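Local coordinates for protein Sso-CP2 metallo-carboxypetidase (Sulfolobus solfataricus, PDB 4MMO) that probably hydrolyses peptides as a zinc-dependent carboxypeptidase of the M20 family, at residues 69-74 against 136-141. Residues are numbered along the deposited sequence; the frame is centred on the assembly and turned at random.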
loop_
_atom_site.group_PDB
_atom_site.type_symbol
_atom_site.label_atom_id
_atom_site.label_comp_id
_atom_site.label_asym_id
_atom_site.label_seq_id
_atom_site.Cartn_x
_atom_site.Cartn_y
_atom_site.Cartn_z
ATOM N N TYR A 69 15.155 -18.794 28.455
ATOM C CA TYR A 69 14.242 -17.804 27.893
ATOM C C TYR A 69 13.197 -18.462 26.998
ATOM O O TYR A 69 13.520 -19.284 26.143
ATOM C CB TYR A 69 15.021 -16.750 27.092
ATOM C CG TYR A 69 14.154 -15.857 26.224
ATOM C CD1 TYR A 69 13.813 -16.234 24.932
ATOM C CD2 TYR A 69 13.685 -14.635 26.694
ATOM C CE1 TYR A 69 13.025 -15.429 24.135
ATOM C CE2 TYR A 69 12.891 -13.817 25.898
ATOM C CZ TYR A 69 12.566 -14.221 24.621
ATOM O OH TYR A 69 11.776 -13.425 23.821
ATOM N N ASN A 70 11.939 -18.087 27.210
ATOM C CA ASN A 70 10.848 -18.453 26.312
ATOM C C ASN A 70 9.835 -17.311 26.287
ATOM O O ASN A 70 9.951 -16.371 27.063
ATOM C CB ASN A 70 10.178 -19.752 26.764
ATOM C CG ASN A 70 11.040 -20.977 26.509
ATOM O OD1 ASN A 70 11.618 -21.545 27.434
ATOM N ND2 ASN A 70 11.116 -21.396 25.252
ATOM N N HIS A 71 8.854 -17.378 25.395
ATOM C CA HIS A 71 7.805 -16.359 25.368
ATOM C C HIS A 71 6.428 -16.994 25.271
ATOM O O HIS A 71 6.217 -17.922 24.488
ATOM C CB HIS A 71 8.031 -15.359 24.233
ATOM C CG HIS A 71 7.976 -15.964 22.864
ATOM N ND1 HIS A 71 6.796 -16.197 22.202
ATOM C CD2 HIS A 71 8.968 -16.374 22.039
ATOM C CE1 HIS A 71 7.060 -16.728 21.015
ATOM N NE2 HIS A 71 8.367 -16.844 20.895
ATOM N N TYR A 72 5.502 -16.492 26.085
ATOM C CA TYR A 72 4.157 -17.057 26.161
ATOM C C TYR A 72 3.184 -16.393 25.188
ATOM O O TYR A 72 2.073 -16.880 24.994
ATOM C CB TYR A 72 3.616 -16.990 27.595
ATOM C CG TYR A 72 3.475 -15.595 28.163
ATOM C CD1 TYR A 72 2.307 -14.858 27.977
ATOM C CD2 TYR A 72 4.496 -15.023 28.906
ATOM C CE1 TYR A 72 2.174 -13.585 28.503
ATOM C CE2 TYR A 72 4.374 -13.752 29.438
ATOM C CZ TYR A 72 3.211 -13.036 29.232
ATOM O OH TYR A 72 3.090 -11.772 29.762
ATOM N N ASP A 73 3.601 -15.293 24.569
ATOM C CA ASP A 73 2.758 -14.625 23.585
ATOM C C ASP A 73 2.879 -15.311 22.235
ATOM O O ASP A 73 3.907 -15.915 21.932
ATOM C CB ASP A 73 3.120 -13.139 23.453
ATOM C CG ASP A 73 4.534 -12.920 22.934
ATOM O OD1 ASP A 73 5.470 -13.508 23.507
ATOM O OD2 ASP A 73 4.711 -12.165 21.953
ATOM N N VAL A 74 1.823 -15.206 21.431
ATOM C CA VAL A 74 1.764 -15.841 20.118
ATOM C C VAL A 74 1.384 -14.842 19.031
ATOM O O VAL A 74 0.944 -13.730 19.323
ATOM C CB VAL A 74 0.731 -16.981 20.104
ATOM C CG1 VAL A 74 1.154 -18.085 21.057
ATOM C CG2 VAL A 74 -0.664 -16.451 20.478
ATOM N N GLU A 136 6.066 -10.298 24.888
ATOM C CA GLU A 136 6.161 -9.319 23.801
ATOM C C GLU A 136 7.113 -9.735 22.680
ATOM O O GLU A 136 7.497 -8.906 21.852
ATOM C CB GLU A 136 6.630 -7.969 24.352
ATOM C CG GLU A 136 5.706 -7.354 25.382
ATOM C CD GLU A 136 6.241 -6.045 25.935
ATOM O OE1 GLU A 136 7.477 -5.859 25.948
ATOM O OE2 GLU A 136 5.425 -5.201 26.361
ATOM N N GLU A 137 7.503 -11.004 22.649
ATOM C CA GLU A 137 8.468 -11.463 21.654
ATOM C C GLU A 137 7.950 -11.249 20.235
ATOM O O GLU A 137 8.713 -10.893 19.335
ATOM C CB GLU A 137 8.807 -12.938 21.868
ATOM C CG GLU A 137 10.074 -13.389 21.138
ATOM C CD GLU A 137 9.848 -13.726 19.677
ATOM O OE1 GLU A 137 8.718 -14.113 19.309
ATOM O OE2 GLU A 137 10.814 -13.608 18.891
ATOM N N GLU A 138 6.654 -11.467 20.042
ATOM C CA GLU A 138 6.043 -11.342 18.726
ATOM C C GLU A 138 5.850 -9.885 18.301
ATOM O O GLU A 138 5.521 -9.617 17.144
ATOM C CB GLU A 138 4.698 -12.069 18.702
ATOM C CG GLU A 138 4.788 -13.553 19.017
ATOM C CD GLU A 138 5.520 -14.340 17.949
ATOM O OE1 GLU A 138 5.926 -13.739 16.933
ATOM O OE2 GLU A 138 5.685 -15.565 18.126
ATOM N N ILE A 139 6.044 -8.955 19.235
ATOM C CA ILE A 139 5.984 -7.527 18.931
ATOM C C ILE A 139 7.320 -6.841 19.214
ATOM O O ILE A 139 7.360 -5.668 19.584
ATOM C CB ILE A 139 4.850 -6.817 19.714
ATOM C CG1 ILE A 139 5.053 -6.963 21.224
ATOM C CG2 ILE A 139 3.502 -7.385 19.299
ATOM C CD1 ILE A 139 4.149 -6.080 22.052
ATOM N N GLY A 140 8.410 -7.583 19.049
ATOM C CA GLY A 140 9.740 -7.002 19.099
ATOM C C GLY A 140 10.354 -6.843 20.478
ATOM O O GLY A 140 11.412 -6.226 20.605
ATOM N N SER A 141 9.709 -7.392 21.505
ATOM C CA SER A 141 10.237 -7.341 22.872
ATOM C C SER A 141 10.535 -5.904 23.292
ATOM O O SER A 141 11.574 -5.629 23.900
ATOM C CB SER A 141 11.517 -8.184 22.992
ATOM O OG SER A 141 11.313 -9.515 22.549
#
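D73 receives the backbone N-H groups of the 3-10 turn at 137-138 on its carboxylate. The firm bond, E138 N to the syn lone pair of D73 OD2, is 2.8 Å long and nearly straight at 166°; a weak one joins E137 N to D73 OD1 at 3.3 Å. With its CG between the backbone N and the carbonyl carbon (chi1 64°), D73 can face the turn, and S18 holds OD2 as well. E137 lays its CB over one face of the H71 ring, a CH-pi contact of 3.6 Å from CB to the ring centroid. Its bend at chi2 brings OE1 above the rim of that face, 3.2 Å from H71 NE2, with no hydrogen to share, since NE2 is turned to the zinc. Its CG meets the edge of Y69 at OH, 3.2 Å away, a hydroxyl hydrogen-bonded to E134. In this M20 peptidase the metal centre gathers at the ends of neighbouring parallel strands: H71, which binds zinc with D104 and E163, closes strand 65-71, and the loop after 128-134 carries E137 and E138, zinc-binding residues of this protein with no zinc on them here. The second shell orients the ligand, for H71 ND1 donates to D73 O at 2.9 Å, in the ring plane. An alanine in place of this histidine would probably leave the zinc one ligand short and D73 O without its donor. E138, held at OE1 by Q75, sets its carboxylate almost perpendicular to the imidazole, with OE2 3.4 Å from H71 CE1.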